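Local coordinates for probable ABC transporter phosphite binding protein PhnD1 (Prochlorococcus marinus str. MIT 9301, PDB 5LQ5), which binds inorganic phosphite strongly, and methylphosphonate and phosphate only very weakly, probably as the solute-binding component of an ABC transporter, at residues N45-D57 and F63-T75. Numbering follows the deposited sequence. Where two conformers were deposited one is given.
Sequences NYIAAVTGFRTKD and FGGLSGVQARLQT. With PO3 (phosphite ion), chain B.
Val50 of helix 46-54 is the knob, set among Ser67, Gln70, Ala71 and Gln74 of helix 65-74. With CG1 anti to the backbone N (chi1 176°), that methyl lies 3.8 Å from Ala71 CA, while CG2 meets Ser67 O and the ring of Phe63. Phe63 points its edge at the face of Phe53 in a T-shaped stack, planes 81° apart and centroids 5.8 Å apart. Val209 of strand 207-210 touches both phenylalanine side chains, and Phe63 CE1 also packs on Ala49 CB. At the far end, Thr75 CG2 lies 3.6 Å from Phe53 CE2, and its OG1, sitting at the edge of that ring, donates to Ala71 O at 2.8 Å. Replacing Thr75 by alanine removes both OG1 and CG2, which would probably open a gap beside Phe53 and leave the end of helix 65-74 without its side-chain tie. The solvent side is looser: Arg54, bent at chi3, lays CD 3.5 Å from Gln74 OE1, guanidinium and amide planes nearly perpendicular, with no hydrogen bond, and that oxygen, buried by the contact, has no hydrogen-bond partner in the model. Crossing at -29°, the helices run roughly parallel, joined through strand 60-63, and their N-terminal ends reach the ligand: Tyr46 OH donates to phosphite O3 at 2.6 Å, and Gly64 CA approaches O2. Ser126, Thr127, Ser128 and His158 also bind the anion, in the interdomain cleft characteristic of periplasmic binding proteins.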
ATOM      1  N   ASN A  45      -9.366  -6.836  -5.063  1.00 16.55           N
ATOM      2  CA  ASN A  45      -9.028  -6.585  -3.643  1.00 17.26           C
ATOM      3  C   ASN A  45      -7.599  -7.047  -3.339  1.00 15.23           C
ATOM      4  O   ASN A  45      -6.909  -7.565  -4.230  1.00 15.84           O
ATOM      5  CB  ASN A  45     -10.083  -7.182  -2.710  1.00 17.62           C
ATOM      6  CG  ASN A  45     -10.230  -8.687  -2.840  1.00 19.01           C
ATOM      7  OD1 ASN A  45      -9.260  -9.408  -3.123  1.00 20.29           O
ATOM      8  ND2 ASN A  45     -11.448  -9.176  -2.657  1.00 24.17           N
ATOM      9  N   TYR A  46      -7.132  -6.802  -2.109  1.00 15.32           N
ATOM     10  CA  TYR A  46      -5.761  -7.151  -1.759  1.00 16.87           C
ATOM     11  C   TYR A  46      -5.529  -8.662  -1.830  1.00 16.69           C
ATOM     12  O   TYR A  46      -4.475  -9.088  -2.239  1.00 17.55           O
ATOM     13  CB  TYR A  46      -5.405  -6.678  -0.370  1.00 16.01           C
ATOM     14  CG  TYR A  46      -5.045  -5.190  -0.179  1.00 14.05           C
ATOM     15  CD1 TYR A  46      -3.945  -4.821   0.599  1.00 15.41           C
ATOM     16  CD2 TYR A  46      -5.821  -4.167  -0.695  1.00 15.52           C
ATOM     17  CE1 TYR A  46      -3.645  -3.507   0.826  1.00 15.46           C
ATOM     18  CE2 TYR A  46      -5.559  -2.839  -0.406  1.00 16.46           C
ATOM     19  CZ  TYR A  46      -4.455  -2.501   0.334  1.00 17.20           C
ATOM     20  OH  TYR A  46      -4.148  -1.180   0.616  1.00 17.24           O
ATOM     21  N   ILE A  47      -6.530  -9.454  -1.433  1.00 15.93           N
ATOM     22  CA  ILE A  47      -6.369 -10.902  -1.472  1.00 18.56           C
ATOM     23  C   ILE A  47      -6.143 -11.354  -2.900  1.00 18.70           C
ATOM     24  O   ILE A  47      -5.323 -12.225  -3.158  1.00 18.42           O
ATOM     25  CB  ILE A  47      -7.554 -11.622  -0.821  1.00 20.59           C
ATOM     26  CG1 ILE A  47      -7.465 -11.463   0.673  1.00 24.73           C
ATOM     27  CG2 ILE A  47      -7.575 -13.104  -1.182  1.00 24.20           C
ATOM     28  CD1 ILE A  47      -8.736 -11.875   1.409  1.00 33.55           C
ATOM     29  N   ALA A  48      -6.876 -10.756  -3.815  1.00 17.71           N
ATOM     30  CA  ALA A  48      -6.772 -11.108  -5.246  1.00 17.71           C
ATOM     31  C   ALA A  48      -5.371 -10.802  -5.806  1.00 17.18           C
ATOM     32  O   ALA A  48      -4.912 -11.449  -6.757  1.00 18.99           O
ATOM     33  CB  ALA A  48      -7.844 -10.422  -6.073  1.00 20.59           C
ATOM     34  N   ALA A  49      -4.727  -9.777  -5.277  1.00 18.02           N
ATOM     35  CA  ALA A  49      -3.352  -9.474  -5.684  1.00 16.80           C
ATOM     36  C   ALA A  49      -2.384 -10.583  -5.259  1.00 16.64           C
ATOM     37  O   ALA A  49      -1.565 -11.061  -6.050  1.00 18.60           O
ATOM     38  CB  ALA A  49      -2.934  -8.117  -5.144  1.00 17.94           C
ATOM     39  N   VAL A  50      -2.549 -11.029  -4.015  1.00 16.58           N
ATOM     40  CA  VAL A  50      -1.735 -12.118  -3.479  1.00 17.82           C
ATOM     41  C   VAL A  50      -2.022 -13.418  -4.251  1.00 19.03           C
ATOM     42  O   VAL A  50      -1.107 -14.125  -4.709  1.00 19.64           O
ATOM     43  CB  VAL A  50      -1.941 -12.302  -1.976  1.00 18.61           C
ATOM     44  CG1 VAL A  50      -1.136 -13.529  -1.516  1.00 21.61           C
ATOM     45  CG2 VAL A  50      -1.483 -11.050  -1.226  1.00 19.56           C
ATOM     46  N   THR A  51      -3.290 -13.722  -4.412  1.00 19.40           N
ATOM     47  CA  THR A  51      -3.640 -15.004  -5.057  1.00 20.55           C
ATOM     48  C   THR A  51      -3.300 -14.983  -6.576  1.00 21.08           C
ATOM     49  O   THR A  51      -2.862 -15.952  -7.128  1.00 22.91           O
ATOM     50  CB  THR A  51      -5.142 -15.286  -4.832  0.50 21.71           C
ATOM     51  OG1 THR A  51      -5.380 -15.383  -3.418  0.50 18.60           O
ATOM     52  CG2 THR A  51      -5.607 -16.564  -5.560  0.50 28.42           C
ATOM     53  N   GLY A  52      -3.444 -13.844  -7.226  1.00 19.35           N
ATOM     54  CA  GLY A  52      -3.070 -13.715  -8.652  1.00 20.30           C
ATOM     55  C   GLY A  52      -1.562 -13.909  -8.835  1.00 22.26           C
ATOM     56  O   GLY A  52      -1.074 -14.447  -9.828  1.00 22.48           O
ATOM     57  N   PHE A  53      -0.810 -13.473  -7.840  1.00 20.74           N
ATOM     58  CA  PHE A  53       0.649 -13.668  -7.862  1.00 20.03           C
ATOM     59  C   PHE A  53       0.940 -15.162  -7.671  1.00 20.35           C
ATOM     60  O   PHE A  53       1.695 -15.746  -8.451  1.00 23.22           O
ATOM     61  CB  PHE A  53       1.350 -12.800  -6.827  1.00 18.64           C
ATOM     62  CG  PHE A  53       2.839 -12.807  -6.936  1.00 18.44           C
ATOM     63  CD1 PHE A  53       3.493 -12.024  -7.885  1.00 17.80           C
ATOM     64  CD2 PHE A  53       3.595 -13.650  -6.158  1.00 20.90           C
ATOM     65  CE1 PHE A  53       4.873 -12.058  -7.989  1.00 19.64           C
ATOM     66  CE2 PHE A  53       4.964 -13.700  -6.273  1.00 22.25           C
ATOM     67  CZ  PHE A  53       5.610 -12.918  -7.201  1.00 21.84           C
ATOM     68  N   ARG A  54       0.309 -15.778  -6.658  1.00 19.66           N
ATOM     69  CA  ARG A  54       0.495 -17.202  -6.390  1.00 27.14           C
ATOM     70  C   ARG A  54       0.160 -18.077  -7.608  1.00 24.14           C
ATOM     71  O   ARG A  54       0.907 -19.031  -7.887  1.00 30.04           O
ATOM     72  CB  ARG A  54      -0.319 -17.647  -5.168  1.00 27.30           C
ATOM     73  CG  ARG A  54      -0.122 -19.119  -4.815  1.00 31.49           C
ATOM     74  CD  ARG A  54      -1.055 -19.561  -3.713  1.00 34.44           C
ATOM     75  NE  ARG A  54      -2.480 -19.427  -4.046  1.00 44.55           N
ATOM     76  CZ  ARG A  54      -3.198 -20.294  -4.758  1.00113.20           C
ATOM     77  NH1 ARG A  54      -2.660 -21.408  -5.285  1.00 64.65           N
ATOM     78  NH2 ARG A  54      -4.484 -20.029  -4.948  1.00 44.46           N
ATOM     79  N   THR A  55      -0.927 -17.744  -8.329  1.00 23.09           N
ATOM     80  CA  THR A  55      -1.354 -18.541  -9.510  1.00 25.16           C
ATOM     81  C   THR A  55      -0.640 -18.156 -10.818  1.00 25.50           C
ATOM     82  O   THR A  55      -0.941 -18.680 -11.876  1.00 27.34           O
ATOM     83  CB  THR A  55      -2.878 -18.471  -9.759  1.00 29.41           C
ATOM     84  OG1 THR A  55      -3.247 -17.112 -10.004  1.00 29.21           O
ATOM     85  CG2 THR A  55      -3.618 -19.029  -8.565  1.00 29.53           C
ATOM     86  N   LYS A  56       0.245 -17.176 -10.743  1.00 26.93           N
ATOM     87  CA  LYS A  56       1.063 -16.732 -11.911  1.00 25.84           C
ATOM     88  C   LYS A  56       0.234 -15.991 -12.970  1.00 29.23           C
ATOM     89  O   LYS A  56       0.633 -15.855 -14.133  1.00 33.65           O
ATOM     90  CB  LYS A  56       1.886 -17.888 -12.502  1.00 31.19           C
ATOM     91  CG  LYS A  56       2.747 -18.542 -11.424  1.00 34.81           C
ATOM     92  CD  LYS A  56       3.945 -19.309 -11.967  1.00 59.30           C
ATOM     93  CE  LYS A  56       4.553 -20.195 -10.887  1.00 72.93           C
ATOM     94  NZ  LYS A  56       4.977 -19.462  -9.655  1.00 75.87           N
ATOM     95  N   ASP A  57      -0.904 -15.479 -12.546  1.00 28.11           N
ATOM     96  CA  ASP A  57      -1.678 -14.545 -13.363  1.00 31.56           C
ATOM     97  C   ASP A  57      -1.033 -13.162 -13.377  1.00 24.30           C
ATOM     98  O   ASP A  57      -1.351 -12.362 -14.242  1.00 24.81           O
ATOM     99  CB  ASP A  57      -3.122 -14.427 -12.866  1.00 29.03           C
ATOM    100  CG  ASP A  57      -3.968 -15.658 -13.209  1.00 59.42           C
ATOM    101  OD1 ASP A  57      -5.018 -15.461 -13.838  1.00126.20           O
ATOM    102  OD2 ASP A  57      -3.609 -16.805 -12.879  1.00 45.90           O
ATOM    103  N   PHE A  63       3.190  -4.393  -4.135  1.00 15.19           N
ATOM    104  CA  PHE A  63       2.595  -4.869  -2.899  1.00 15.65           C
ATOM    105  C   PHE A  63       2.811  -3.863  -1.749  1.00 16.45           C
ATOM    106  O   PHE A  63       3.749  -3.044  -1.765  1.00 16.73           O
ATOM    107  CB  PHE A  63       3.213  -6.208  -2.471  1.00 15.66           C
ATOM    108  CG  PHE A  63       2.626  -7.419  -3.149  1.00 14.95           C
ATOM    109  CD1 PHE A  63       1.284  -7.751  -2.958  1.00 16.05           C
ATOM    110  CD2 PHE A  63       3.387  -8.216  -3.986  1.00 17.12           C
ATOM    111  CE1 PHE A  63       0.723  -8.875  -3.578  1.00 15.98           C
ATOM    112  CE2 PHE A  63       2.848  -9.344  -4.577  1.00 16.83           C
ATOM    113  CZ  PHE A  63       1.494  -9.662  -4.390  1.00 16.45           C
ATOM    114  N   GLY A  64       1.957  -3.941  -0.734  1.00 16.50           N
ATOM    115  CA  GLY A  64       2.204  -3.369   0.540  1.00 16.99           C
ATOM    116  C   GLY A  64       3.126  -4.283   1.348  1.00 15.81           C
ATOM    117  O   GLY A  64       3.437  -5.396   0.912  1.00 17.19           O
ATOM    118  N   GLY A  65       3.518  -3.847   2.539  1.00 17.82           N
ATOM    119  CA  GLY A  65       4.402  -4.666   3.388  1.00 17.85           C
ATOM    120  C   GLY A  65       3.808  -6.023   3.739  1.00 14.51           C
ATOM    121  O   GLY A  65       4.400  -7.070   3.459  1.00 17.88           O
ATOM    122  N   LEU A  66       2.584  -5.978   4.295  1.00 16.89           N
ATOM    123  CA  LEU A  66       1.906  -7.205   4.710  1.00 17.59           C
ATOM    124  C   LEU A  66       1.571  -8.093   3.539  1.00 17.59           C
ATOM    125  O   LEU A  66       1.814  -9.293   3.541  1.00 16.63           O
ATOM    126  CB  LEU A  66       0.642  -6.925   5.547  1.00 16.29           C
ATOM    127  CG  LEU A  66      -0.162  -8.143   6.016  1.00 17.64           C
ATOM    128  CD1 LEU A  66       0.695  -9.056   6.897  1.00 19.71           C
ATOM    129  CD2 LEU A  66      -1.377  -7.666   6.784  1.00 20.84           C
ATOM    130  N   SER A  67       0.961  -7.507   2.517  1.00 16.11           N
ATOM    131  CA  SER A  67       0.525  -8.342   1.376  1.00 16.75           C
ATOM    132  C   SER A  67       1.742  -8.904   0.608  1.00 14.12           C
ATOM    133  O   SER A  67       1.685 -10.024   0.055  1.00 16.84           O
ATOM    134  CB  SER A  67      -0.393  -7.514   0.449  1.00 15.01           C
ATOM    135  OG  SER A  67       0.136  -6.233   0.100  1.00 14.90           O
ATOM    136  N   GLY A  68       2.841  -8.154   0.571  1.00 16.66           N
ATOM    137  CA  GLY A  68       4.050  -8.672  -0.054  1.00 16.16           C
ATOM    138  C   GLY A  68       4.675  -9.839   0.720  1.00 17.33           C
ATOM    139  O   GLY A  68       5.125 -10.829   0.139  1.00 18.80           O
ATOM    140  N   VAL A  69       4.665  -9.734   2.048  1.00 16.77           N
ATOM    141  CA  VAL A  69       5.071 -10.857   2.928  1.00 17.64           C
ATOM    142  C   VAL A  69       4.184 -12.077   2.676  1.00 19.87           C
ATOM    143  O   VAL A  69       4.667 -13.178   2.454  1.00 19.52           O
ATOM    144  CB  VAL A  69       5.057 -10.441   4.392  1.00 20.02           C
ATOM    145  CG1 VAL A  69       5.134 -11.663   5.313  1.00 22.40           C
ATOM    146  CG2 VAL A  69       6.208  -9.478   4.675  1.00 20.67           C
ATOM    147  N   GLN A  70       2.875 -11.857   2.638  1.00 16.86           N
ATOM    148  CA  GLN A  70       1.930 -12.945   2.391  1.00 17.51           C
ATOM    149  C   GLN A  70       2.215 -13.607   1.036  1.00 18.29           C
ATOM    150  O   GLN A  70       2.248 -14.848   0.915  1.00 19.18           O
ATOM    151  CB  GLN A  70       0.466 -12.440   2.399  1.00 17.64           C
ATOM    152  CG  GLN A  70      -0.033 -11.944   3.777  1.00 19.02           C
ATOM    153  CD  GLN A  70      -1.353 -11.193   3.706  1.00 21.19           C
ATOM    154  OE1 GLN A  70      -1.666 -10.570   2.689  1.00 19.45           O
ATOM    155  NE2 GLN A  70      -2.120 -11.242   4.762  1.00 22.01           N
ATOM    156  N   ALA A  71       2.364 -12.779   0.011  1.00 19.08           N
ATOM    157  CA  ALA A  71       2.625 -13.293  -1.322  1.00 18.28           C
ATOM    158  C   ALA A  71       3.898 -14.129  -1.411  1.00 18.86           C
ATOM    159  O   ALA A  71       3.914 -15.169  -2.068  1.00 19.10           O
ATOM    160  CB  ALA A  71       2.666 -12.171  -2.350  1.00 19.40           C
ATOM    161  N   ARG A  72       4.958 -13.640  -0.780  1.00 18.50           N
ATOM    162  CA  ARG A  72       6.246 -14.348  -0.790  1.00 19.46           C
ATOM    163  C   ARG A  72       6.248 -15.642   0.047  1.00 20.83           C
ATOM    164  O   ARG A  72       6.940 -16.595  -0.289  1.00 22.93           O
ATOM    165  CB  ARG A  72       7.361 -13.357  -0.424  1.00 21.35           C
ATOM    166  CG  ARG A  72       7.607 -12.399  -1.582  1.00 24.78           C
ATOM    167  CD  ARG A  72       8.701 -11.370  -1.417  1.00 32.90           C
ATOM    168  NE  ARG A  72       8.376 -10.311  -0.438  1.00 32.70           N
ATOM    169  CZ  ARG A  72       8.801 -10.318   0.820  1.00 27.73           C
ATOM    170  NH1 ARG A  72       8.471  -9.318   1.629  1.00 29.17           N
ATOM    171  NH2 ARG A  72       9.557 -11.319   1.275  1.00 35.21           N
ATOM    172  N   LEU A  73       5.426 -15.702   1.080  1.00 19.67           N
ATOM    173  CA  LEU A  73       5.247 -16.927   1.825  1.00 21.23           C
ATOM    174  C   LEU A  73       4.496 -17.982   0.992  1.00 21.31           C
ATOM    175  O   LEU A  73       4.839 -19.154   1.013  1.00 22.66           O
ATOM    176  CB  LEU A  73       4.531 -16.667   3.148  1.00 21.71           C
ATOM    177  CG  LEU A  73       5.357 -15.953   4.215  1.00 22.82           C
ATOM    178  CD1 LEU A  73       4.438 -15.482   5.338  1.00 22.88           C
ATOM    179  CD2 LEU A  73       6.505 -16.843   4.754  1.00 24.48           C
ATOM    180  N   GLN A  74       3.450 -17.547   0.282  1.00 20.54           N
ATOM    181  CA  GLN A  74       2.607 -18.421  -0.560  1.00 21.93           C
ATOM    182  C   GLN A  74       3.292 -18.837  -1.849  1.00 24.13           C
ATOM    183  O   GLN A  74       2.931 -19.815  -2.457  1.00 25.96           O
ATOM    184  CB  GLN A  74       1.280 -17.740  -0.905  1.00 25.41           C
ATOM    185  CG  GLN A  74       0.316 -17.551   0.257  1.00 29.61           C
ATOM    186  CD  GLN A  74      -1.129 -17.528  -0.218  1.00 44.49           C
ATOM    187  OE1 GLN A  74      -1.402 -17.092  -1.318  1.00 34.64           O
ATOM    188  NE2 GLN A  74      -2.044 -18.039   0.594  1.00 94.47           N
ATOM    189  N   THR A  75       4.255 -18.033  -2.258  1.00 22.51           N
ATOM    190  CA  THR A  75       4.944 -18.144  -3.534  1.00 20.21           C
ATOM    191  C   THR A  75       6.467 -18.137  -3.329  1.00 21.93           C
ATOM    192  O   THR A  75       7.116 -17.104  -3.523  1.00 26.91           O
ATOM    193  CB  THR A  75       4.547 -16.974  -4.472  1.00 25.39           C
ATOM    194  OG1 THR A  75       3.148 -16.696  -4.307  1.00 28.88           O
ATOM    195  CG2 THR A  75       4.826 -17.292  -5.923  1.00 28.80           C
TER
HETATM  196  P   PO3 B 401      -0.557  -0.879   2.297  1.00 16.36           P
HETATM  197  O1  PO3 B 401       0.050   0.138   3.319  1.00 15.81           O
HETATM  198  O2  PO3 B 401      -0.314  -2.400   2.664  1.00 17.20           O
HETATM  199  O3  PO3 B 401      -2.062  -0.587   2.039  1.00 16.06           O